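Local coordinates for alpha-catenin-like protein hmp-1 (Caenorhabditis elegans, PDB 5H5M) that binds beta-catenin and actin filaments in the cadherin-catenin complex of adherens junctions and is required for cell migration and shape changes during body enclosure and elongation, at residues Thr319-Val322 with Asp323-Ala326. Numbering follows the deposited sequence.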
loop_
_atom_site.group_PDB
_atom_site.type_symbol
_atom_site.label_atom_id
_atom_site.label_comp_id
_atom_site.label_asym_id
_atom_site.label_seq_id
_atom_site.Cartn_x
_atom_site.Cartn_y
_atom_site.Cartn_z
ATOM N N THR A 319 0.623 -20.842 -7.658
ATOM C CA THR A 319 1.297 -21.935 -8.357
ATOM C C THR A 319 0.815 -22.144 -9.793
ATOM O O THR A 319 1.412 -22.924 -10.538
ATOM C CB THR A 319 1.138 -23.273 -7.596
ATOM O OG1 THR A 319 -0.209 -23.748 -7.722
ATOM C CG2 THR A 319 1.479 -23.098 -6.125
ATOM N N GLN A 320 -0.258 -21.461 -10.186
ATOM C CA GLN A 320 -0.776 -21.602 -11.548
ATOM C C GLN A 320 -0.923 -20.270 -12.282
ATOM O O GLN A 320 -0.264 -20.040 -13.297
ATOM C CB GLN A 320 -2.130 -22.321 -11.544
ATOM C CG GLN A 320 -2.079 -23.779 -11.116
ATOM C CD GLN A 320 -3.445 -24.436 -11.145
ATOM O OE1 GLN A 320 -4.444 -23.798 -11.474
ATOM N NE2 GLN A 320 -3.495 -25.715 -10.797
ATOM N N ARG A 321 -1.794 -19.401 -11.772
ATOM C CA ARG A 321 -2.165 -18.176 -12.480
ATOM C C ARG A 321 -0.982 -17.232 -12.704
ATOM O O ARG A 321 -0.842 -16.656 -13.783
ATOM C CB ARG A 321 -3.277 -17.444 -11.723
ATOM C CG ARG A 321 -4.555 -18.262 -11.552
ATOM C CD ARG A 321 -5.197 -18.591 -12.890
ATOM N NE ARG A 321 -6.365 -19.455 -12.747
ATOM C CZ ARG A 321 -6.356 -20.767 -12.973
ATOM N NH1 ARG A 321 -5.237 -21.369 -13.355
ATOM N NH2 ARG A 321 -7.464 -21.480 -12.820
ATOM N N VAL A 322 -0.135 -17.082 -11.690
ATOM C CA VAL A 322 1.019 -16.193 -11.785
ATOM C C VAL A 322 1.996 -16.634 -12.882
ATOM O O VAL A 322 2.462 -15.816 -13.674
ATOM C CB VAL A 322 1.754 -16.098 -10.428
ATOM C CG1 VAL A 322 3.136 -15.513 -10.603
ATOM C CG2 VAL A 322 0.946 -15.257 -9.444
ATOM N N ASP A 323 2.287 -17.930 -12.939
ATOM C CA ASP A 323 3.180 -18.466 -13.962
ATOM C C ASP A 323 2.581 -18.355 -15.362
ATOM O O ASP A 323 3.257 -17.936 -16.302
ATOM C CB ASP A 323 3.526 -19.926 -13.662
ATOM C CG ASP A 323 4.465 -20.070 -12.482
ATOM O OD1 ASP A 323 5.234 -19.120 -12.219
ATOM O OD2 ASP A 323 4.439 -21.132 -11.824
ATOM N N GLN A 324 1.315 -18.737 -15.495
ATOM C CA GLN A 324 0.619 -18.658 -16.776
ATOM C C GLN A 324 0.548 -17.219 -17.281
ATOM O O GLN A 324 0.666 -16.967 -18.479
ATOM C CB GLN A 324 -0.794 -19.238 -16.659
ATOM C CG GLN A 324 -0.838 -20.721 -16.332
ATOM C CD GLN A 324 -2.237 -21.203 -15.991
ATOM O OE1 GLN A 324 -3.203 -20.440 -16.054
ATOM N NE2 GLN A 324 -2.352 -22.477 -15.630
ATOM N N PHE A 325 0.353 -16.280 -16.360
ATOM C CA PHE A 325 0.317 -14.865 -16.706
ATOM C C PHE A 325 1.686 -14.367 -17.160
ATOM O O PHE A 325 1.805 -13.713 -18.196
ATOM C CB PHE A 325 -0.170 -14.032 -15.520
ATOM C CG PHE A 325 0.106 -12.563 -15.661
ATOM C CD1 PHE A 325 -0.632 -11.789 -16.544
ATOM C CD2 PHE A 325 1.107 -11.958 -14.920
ATOM C CE1 PHE A 325 -0.376 -10.434 -16.683
ATOM C CE2 PHE A 325 1.368 -10.602 -15.055
ATOM C CZ PHE A 325 0.625 -9.841 -15.934
ATOM N N ALA A 326 2.714 -14.683 -16.377
ATOM C CA ALA A 326 4.075 -14.247 -16.668
ATOM C C ALA A 326 4.548 -14.778 -18.015
ATOM O O ALA A 326 5.269 -14.100 -18.743
ATOM C CB ALA A 326 5.022 -14.691 -15.564
#
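Three successive i to i+4 backbone hydrogen bonds join Q320, R321 and V322 to the next turn of helix 305-339. Q324 N donates to Q320 O at 3.0 Å, and this bond is the straightest, with an angle of 170° at the hydrogen. F325 N reaches R321 O and A326 N reaches V322 O, each pair 2.9 Å apart. A wider pi-type turn at 319-321 overlaps the start of this regular ladder; OG1 of T319 hydrogen-bonds to R315 O one turn earlier. Beyond the backbone, R321, bent at chi2, and Q324 run alongside each other in the same direction, guanidinium and amide planes 25° apart; NH1 of R321 comes within 3.5 Å of OE1 of Q324, an oblique approach. The extended chain of Q324 runs back along the preceding turn, its CG 3.2 Å from Q320 O. With CG anti to the backbone N (chi1 165°), F325 sends its ring away from this turn into the bundle of the M domain, a vinculin-family helical fold. There it packs on A280 and I283 of helix 276-300 and on A358 and V362 of helix 345-374, while V322 and A326 lie against R284 of the former, and R321 and Q324 touch A365 and L361, respectively, of the latter.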